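Local coordinates for protein PppA (Pseudomonas aeruginosa, PDB 6JKV) that probably removes phosphate from serine and threonine residues as a manganese-binding PP2C-type phosphatase, and is a key regulatory component of the type VI secretion system, at residues 136-144 and 152-160; 201-209 and 254-262. All coordinates share one frame; numbering follows the deposited sequence.

Contact 1 of 2, residues 136-144 and 152-160; sequences LWAGDSRLY and EAISRDHSY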
# COMPACT_ATOMS: atom_id res chain seq x y z
N LEU A 136 5.62 -1.55 -6.54
CA LEU A 136 5.68 -0.12 -6.88
C LEU A 136 5.09 0.66 -5.71
O LEU A 136 4.05 0.25 -5.18
CB LEU A 136 4.89 0.15 -8.16
CG LEU A 136 5.48 -0.40 -9.45
CD1 LEU A 136 4.44 -0.42 -10.56
CD2 LEU A 136 6.71 0.39 -9.87
N TRP A 137 5.74 1.75 -5.31
CA TRP A 137 5.21 2.57 -4.19
C TRP A 137 5.65 4.02 -4.32
O TRP A 137 6.69 4.33 -4.96
CB TRP A 137 5.62 1.96 -2.84
CG TRP A 137 6.94 2.43 -2.32
CD1 TRP A 137 7.15 3.47 -1.46
CD2 TRP A 137 8.23 1.87 -2.60
NE1 TRP A 137 8.48 3.60 -1.18
CE2 TRP A 137 9.17 2.63 -1.86
CE3 TRP A 137 8.69 0.81 -3.39
CZ2 TRP A 137 10.54 2.35 -1.90
CZ3 TRP A 137 10.04 0.54 -3.42
CH2 TRP A 137 10.95 1.30 -2.68
N ALA A 138 4.84 4.88 -3.71
CA ALA A 138 5.09 6.32 -3.53
C ALA A 138 4.32 6.76 -2.29
O ALA A 138 3.09 6.70 -2.31
CB ALA A 138 4.68 7.07 -4.77
N GLY A 139 5.05 7.12 -1.23
CA GLY A 139 4.49 7.54 0.06
C GLY A 139 4.99 6.69 1.21
O GLY A 139 6.07 6.09 1.09
N ASP A 140 4.25 6.68 2.32
CA ASP A 140 4.66 6.03 3.59
C ASP A 140 3.75 4.83 3.87
O ASP A 140 3.68 4.40 5.04
CB ASP A 140 4.64 7.03 4.75
CG ASP A 140 3.29 7.69 4.97
OD1 ASP A 140 2.34 7.34 4.25
OD2 ASP A 140 3.19 8.55 5.86
N SER A 141 3.05 4.34 2.85
CA SER A 141 2.39 3.02 2.88
C SER A 141 3.45 1.97 2.53
O SER A 141 4.28 2.24 1.64
CB SER A 141 1.20 2.97 1.97
OG SER A 141 0.16 3.81 2.42
N ARG A 142 3.43 0.84 3.22
CA ARG A 142 4.57 -0.10 3.23
C ARG A 142 4.17 -1.45 2.64
O ARG A 142 2.97 -1.84 2.70
CB ARG A 142 5.12 -0.26 4.65
CG ARG A 142 5.81 0.99 5.17
CD ARG A 142 6.09 0.89 6.65
NE ARG A 142 6.76 2.08 7.15
CZ ARG A 142 7.52 2.12 8.24
NH1 ARG A 142 7.72 1.03 8.95
NH2 ARG A 142 8.07 3.26 8.61
N LEU A 143 5.16 -2.12 2.06
CA LEU A 143 5.14 -3.57 1.79
C LEU A 143 6.24 -4.23 2.62
O LEU A 143 7.41 -3.78 2.56
CB LEU A 143 5.36 -3.83 0.31
CG LEU A 143 5.64 -5.30 -0.01
CD1 LEU A 143 4.35 -6.10 0.03
CD2 LEU A 143 6.34 -5.44 -1.34
N TYR A 144 5.85 -5.27 3.36
CA TYR A 144 6.77 -6.17 4.09
C TYR A 144 6.70 -7.57 3.49
O TYR A 144 5.65 -7.96 2.96
CB TYR A 144 6.39 -6.26 5.57
CG TYR A 144 6.55 -5.01 6.38
CD1 TYR A 144 5.54 -4.06 6.42
CD2 TYR A 144 7.67 -4.80 7.16
CE1 TYR A 144 5.66 -2.92 7.20
CE2 TYR A 144 7.80 -3.67 7.95
CZ TYR A 144 6.79 -2.73 7.97
OH TYR A 144 6.90 -1.61 8.75
N GLU A 152 10.76 -8.49 6.83
CA GLU A 152 11.72 -7.63 6.12
C GLU A 152 10.95 -6.55 5.37
O GLU A 152 10.02 -6.90 4.63
CB GLU A 152 12.56 -8.47 5.17
CG GLU A 152 13.37 -7.66 4.19
CD GLU A 152 14.16 -8.51 3.21
OE1 GLU A 152 14.00 -9.76 3.23
OE2 GLU A 152 14.92 -7.92 2.41
N ALA A 153 11.32 -5.29 5.59
CA ALA A 153 10.73 -4.12 4.93
C ALA A 153 11.23 -4.11 3.48
O ALA A 153 12.45 -4.10 3.28
CB ALA A 153 11.09 -2.85 5.66
N ILE A 154 10.31 -4.14 2.52
CA ILE A 154 10.66 -4.10 1.07
C ILE A 154 10.62 -2.66 0.60
O ILE A 154 11.58 -2.21 -0.03
CB ILE A 154 9.72 -5.02 0.27
CG1 ILE A 154 9.76 -6.45 0.80
CG2 ILE A 154 10.09 -4.96 -1.21
CD1 ILE A 154 11.15 -7.03 0.93
N SER A 155 9.55 -1.94 0.89
CA SER A 155 9.43 -0.51 0.55
C SER A 155 10.15 0.32 1.61
O SER A 155 10.34 -0.18 2.74
CB SER A 155 8.00 -0.09 0.39
OG SER A 155 7.33 -0.16 1.63
N ARG A 156 10.51 1.54 1.25
CA ARG A 156 11.14 2.52 2.17
C ARG A 156 10.38 3.84 2.03
O ARG A 156 10.27 4.36 0.90
CB ARG A 156 12.62 2.70 1.85
CG ARG A 156 13.19 4.04 2.30
CD ARG A 156 14.69 4.10 2.22
NE ARG A 156 15.31 3.32 3.28
CZ ARG A 156 16.61 3.27 3.52
NH1 ARG A 156 17.45 3.97 2.77
NH2 ARG A 156 17.06 2.54 4.53
N ASP A 157 9.90 4.38 3.15
CA ASP A 157 8.96 5.52 3.17
C ASP A 157 9.55 6.68 2.36
O ASP A 157 10.74 7.00 2.55
CB ASP A 157 8.65 5.95 4.60
CG ASP A 157 7.80 4.97 5.39
OD1 ASP A 157 7.30 3.99 4.78
OD2 ASP A 157 7.63 5.18 6.61
N HIS A 158 8.74 7.26 1.48
CA HIS A 158 9.01 8.59 0.87
C HIS A 158 8.50 9.64 1.85
O HIS A 158 7.37 10.11 1.69
CB HIS A 158 8.36 8.71 -0.50
CG HIS A 158 8.88 7.71 -1.48
ND1 HIS A 158 8.04 6.85 -2.15
CD2 HIS A 158 10.14 7.44 -1.89
CE1 HIS A 158 8.77 6.09 -2.95
NE2 HIS A 158 10.05 6.43 -2.80
N SER A 159 9.31 9.94 2.86
CA SER A 159 8.95 10.81 3.99
C SER A 159 10.15 11.65 4.38
O SER A 159 11.31 11.20 4.21
CB SER A 159 8.45 10.02 5.17
OG SER A 159 9.53 9.42 5.86
N TYR A 160 9.86 12.84 4.89
CA TYR A 160 10.88 13.79 5.41
C TYR A 160 11.72 13.10 6.47
O TYR A 160 12.96 13.23 6.44
CB TYR A 160 10.20 15.02 5.99
CG TYR A 160 11.16 16.16 6.22
CD1 TYR A 160 11.57 16.96 5.17
CD2 TYR A 160 11.67 16.41 7.48
CE1 TYR A 160 12.46 18.00 5.37
CE2 TYR A 160 12.55 17.45 7.70
CZ TYR A 160 12.95 18.24 6.64
OH TYR A 160 13.82 19.28 6.83
O HOH W 1 4.92 4.29 7.28
O HOH W 2 7.11 2.50 2.32
O HOH W 3 8.19 -1.62 4.58
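Arg142 meets Asp157 side-on, giving NE to OD1 at 3.1 Å and NH2 to OD2 at 2.8 Å in a two-pronged salt bridge. The two flat groups are turned 49° against each other, and NH2 reaches OD2 from above the carboxylate plane. The third guanidinium nitrogen, NH1, donates in its own plane to Tyr144 OH, which, with the two bonds to Asp157, helps fix the rotation of the group. Two waters complete the carboxylate: one donates to OD2 and to Asp140 O, the other to OD1 and to Ser141 O while accepting from Ser155 OG. Ser155 OG also accepts the backbone N-H of Leu143, 3.0 Å from Leu143 N. Serine suits the place because it is small and polar: CB sits over one face of the Trp137 indole, while chi1 of 66° turns OG to the N-H of Leu143.

The segments belong to the two central beta sheets of the PP2C fold: residues 139-141 carry the chain from strand 132-138 in one sheet to strand 142-147 in the other, the latter forming a hairpin with strand 150-153. Where the chain leaves strand 150-153, Ile154 N (2.9 Å) and Ser155 N (3.3 Å) both donate to Leu143 O, which also takes a bond from a water.

On the opposite face of Trp137, His158 lies nearly parallel but slid aside, planes 12° apart, so overlap is slight. Trp137 NE1 donates to Arg156 O at 2.8 Å, although the bond is bent and arrives above the carbonyl plane. His158 ND1 accepts Gly139 N in the ring plane at 3.1 Å, and its NE2 is bonded to Ser197 OG; His158 N returns a bond to Gly139 O. Glycine is needed at 139, where the backbone angles would jam a CB against the preceding carbonyl.

Contact 2 of 2, residues 201-209 and 254-262; sequences LHVLPGDSF and ITALVVRAF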
# COMPACT_ATOMS: atom_id res chain seq x y z
N LEU A 201 11.09 -8.79 -6.62
CA LEU A 201 11.10 -9.86 -5.60
C LEU A 201 11.08 -11.21 -6.30
O LEU A 201 10.32 -11.38 -7.25
CB LEU A 201 9.87 -9.71 -4.69
CG LEU A 201 9.79 -8.42 -3.86
CD1 LEU A 201 8.38 -8.24 -3.31
CD2 LEU A 201 10.80 -8.43 -2.73
N HIS A 202 11.93 -12.12 -5.83
CA HIS A 202 11.82 -13.56 -6.13
C HIS A 202 10.93 -14.19 -5.05
O HIS A 202 11.26 -14.07 -3.87
CB HIS A 202 13.21 -14.18 -6.21
CG HIS A 202 13.21 -15.67 -6.17
ND1 HIS A 202 12.80 -16.45 -7.24
CD2 HIS A 202 13.53 -16.52 -5.18
CE1 HIS A 202 12.88 -17.72 -6.91
NE2 HIS A 202 13.34 -17.80 -5.66
N VAL A 203 9.83 -14.80 -5.47
CA VAL A 203 8.81 -15.37 -4.54
C VAL A 203 9.11 -16.86 -4.36
O VAL A 203 9.33 -17.55 -5.37
CB VAL A 203 7.38 -15.16 -5.04
CG1 VAL A 203 6.38 -15.49 -3.94
CG2 VAL A 203 7.18 -13.74 -5.56
N LEU A 204 9.14 -17.31 -3.11
CA LEU A 204 9.22 -18.74 -2.76
C LEU A 204 7.89 -19.20 -2.18
O LEU A 204 7.20 -18.42 -1.52
CB LEU A 204 10.34 -18.97 -1.75
CG LEU A 204 11.76 -18.88 -2.31
CD1 LEU A 204 12.78 -19.03 -1.19
CD2 LEU A 204 11.97 -19.92 -3.40
N PRO A 205 7.51 -20.48 -2.39
CA PRO A 205 6.35 -21.04 -1.69
C PRO A 205 6.54 -20.84 -0.19
O PRO A 205 7.62 -21.10 0.31
CB PRO A 205 6.36 -22.53 -2.09
CG PRO A 205 7.12 -22.55 -3.41
CD PRO A 205 8.17 -21.46 -3.27
N GLY A 206 5.50 -20.35 0.48
CA GLY A 206 5.52 -20.10 1.93
C GLY A 206 5.79 -18.65 2.26
O GLY A 206 5.66 -18.30 3.46
N ASP A 207 6.17 -17.84 1.27
CA ASP A 207 6.38 -16.38 1.46
C ASP A 207 5.04 -15.74 1.81
O ASP A 207 4.02 -16.19 1.28
CB ASP A 207 6.94 -15.70 0.21
CG ASP A 207 8.42 -15.94 0.00
OD1 ASP A 207 9.04 -16.62 0.85
OD2 ASP A 207 8.95 -15.46 -1.03
N SER A 208 5.08 -14.73 2.67
CA SER A 208 3.93 -13.86 3.03
C SER A 208 4.31 -12.41 2.74
O SER A 208 5.51 -12.08 2.79
CB SER A 208 3.54 -14.01 4.48
OG SER A 208 2.56 -15.01 4.63
N PHE A 209 3.30 -11.59 2.48
CA PHE A 209 3.46 -10.15 2.18
C PHE A 209 2.39 -9.38 2.92
O PHE A 209 1.25 -9.85 3.01
CB PHE A 209 3.38 -9.90 0.68
CG PHE A 209 4.38 -10.69 -0.12
CD1 PHE A 209 5.67 -10.24 -0.28
CD2 PHE A 209 4.01 -11.88 -0.71
CE1 PHE A 209 6.59 -10.96 -1.02
CE2 PHE A 209 4.92 -12.61 -1.46
CZ PHE A 209 6.21 -12.15 -1.61
N ILE A 254 -6.71 2.70 9.34
CA ILE A 254 -5.79 1.55 9.43
C ILE A 254 -6.26 0.51 8.42
O ILE A 254 -7.40 0.07 8.52
CB ILE A 254 -5.71 0.99 10.86
CG1 ILE A 254 -4.92 -0.32 10.90
CG2 ILE A 254 -7.09 0.84 11.48
CD1 ILE A 254 -4.37 -0.65 12.27
N THR A 255 -5.39 0.19 7.46
CA THR A 255 -5.68 -0.82 6.41
C THR A 255 -4.55 -1.84 6.38
O THR A 255 -3.37 -1.44 6.48
CB THR A 255 -5.87 -0.16 5.04
OG1 THR A 255 -6.87 0.85 5.18
CG2 THR A 255 -6.27 -1.16 3.97
N ALA A 256 -4.91 -3.12 6.27
CA ALA A 256 -3.96 -4.23 6.15
C ALA A 256 -4.43 -5.15 5.02
O ALA A 256 -5.65 -5.42 4.92
CB ALA A 256 -3.84 -4.97 7.46
N LEU A 257 -3.49 -5.55 4.18
CA LEU A 257 -3.73 -6.51 3.08
C LEU A 257 -2.60 -7.53 3.11
O LEU A 257 -1.42 -7.12 3.02
CB LEU A 257 -3.78 -5.75 1.75
CG LEU A 257 -4.50 -6.45 0.61
CD1 LEU A 257 -5.11 -5.44 -0.36
CD2 LEU A 257 -3.54 -7.38 -0.11
N VAL A 258 -2.95 -8.81 3.28
CA VAL A 258 -1.97 -9.91 3.42
C VAL A 258 -2.09 -10.82 2.20
O VAL A 258 -3.22 -11.14 1.80
CB VAL A 258 -2.11 -10.67 4.74
CG1 VAL A 258 -1.35 -11.99 4.73
CG2 VAL A 258 -1.64 -9.80 5.90
N VAL A 259 -0.95 -11.17 1.62
CA VAL A 259 -0.84 -12.11 0.48
C VAL A 259 0.07 -13.25 0.92
O VAL A 259 1.14 -12.99 1.50
CB VAL A 259 -0.31 -11.40 -0.77
CG1 VAL A 259 -0.25 -12.33 -1.97
CG2 VAL A 259 -1.13 -10.16 -1.11
N ARG A 260 -0.35 -14.48 0.62
CA ARG A 260 0.45 -15.69 0.92
C ARG A 260 0.65 -16.50 -0.36
O ARG A 260 -0.34 -16.75 -1.06
CB ARG A 260 -0.24 -16.54 1.99
CG ARG A 260 0.56 -17.79 2.35
CD ARG A 260 -0.07 -18.53 3.50
NE ARG A 260 0.28 -17.96 4.79
CZ ARG A 260 1.42 -18.16 5.42
NH1 ARG A 260 2.37 -18.90 4.86
NH2 ARG A 260 1.62 -17.62 6.61
N ALA A 261 1.90 -16.90 -0.62
CA ALA A 261 2.28 -17.71 -1.79
C ALA A 261 2.33 -19.19 -1.41
O ALA A 261 2.79 -19.49 -0.29
CB ALA A 261 3.61 -17.24 -2.32
N PHE A 262 1.91 -20.07 -2.32
CA PHE A 262 1.94 -21.55 -2.13
C PHE A 262 2.70 -22.21 -3.28
O PHE A 262 2.60 -21.67 -4.37
CB PHE A 262 0.53 -22.13 -2.02
CG PHE A 262 -0.26 -21.62 -0.84
CD1 PHE A 262 -0.86 -20.37 -0.87
CD2 PHE A 262 -0.42 -22.40 0.30
CE1 PHE A 262 -1.58 -19.91 0.22
CE2 PHE A 262 -1.15 -21.95 1.38
CZ PHE A 262 -1.73 -20.70 1.34
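Arg260 lays one face of its guanidinium over the hydroxyl of Ser208, with Arg260 CZ 3.4 Å from Ser208 OG and the oxygen above the centre of the group. The angle is poor for a hydrogen bond, so this is a contact across the face; NH2 is instead bonded to His231 O. Arg260 is extended as far as CD, and a bend at chi3 (-81°) then brings the guanidinium over the serine, whose small side chain leaves room for it.

Ser208 and Arg260 form an antiparallel non-hydrogen-bonded pair, and on the other face of the sheet Phe209 and Val259 form the adjoining hydrogen-bonded pair. Phe209 N donates to Val259 O at 2.8 Å, and Val259 N donates to Phe209 O at 2.9 Å. Strands 208-212 and 254-261 are thus neighbours in one of the two antiparallel sheets of the PP2C fold, with 254-261 also flanked by strand 29-36. Beta-branched Val259 suits an extended strand, and its CB packs against Phe209 CB at 4.2 Å.

Towards the chain end, Ala261 is gripped through its backbone: its N donates almost straight to Asp207 O at 2.9 Å, while its O accepts from Gly206 N. Ala261 CB, a bare methyl, sits 3.7 Å from Val203 CG1. Residues 204-207 make a type II turn, closed by Asp207 N donating to Leu204 O; Gly206 takes the positive phi that its third position requires, and Pro205 fits the second. Leu204 N donates back to Asp207 OD2 at 2.8 Å, and the same oxygen makes a salt bridge to Arg147.

How the contacts relate
Contact 1 closes before contact 2 opens along the chain, and their centres lie about 16 Å apart. Both span the two antiparallel sheets: strands 142-147 and 208-212 are neighbours in one, strands 132-138 and 197-202 in the other. Leu143 CD2 packs across the sheets on Leu201 CD1 at 4.0 Å, and within its own sheet Leu143 CD1 lies 4.0 Å from Phe209 CB, while Ile154 also touches Leu201. Each includes a link from one sheet to the other, 139-141 and 203-207. The two contacts thus join both sheets of the sandwich, contact 1 at the end near the manganese ions and contact 2 away from them, by the C-terminus.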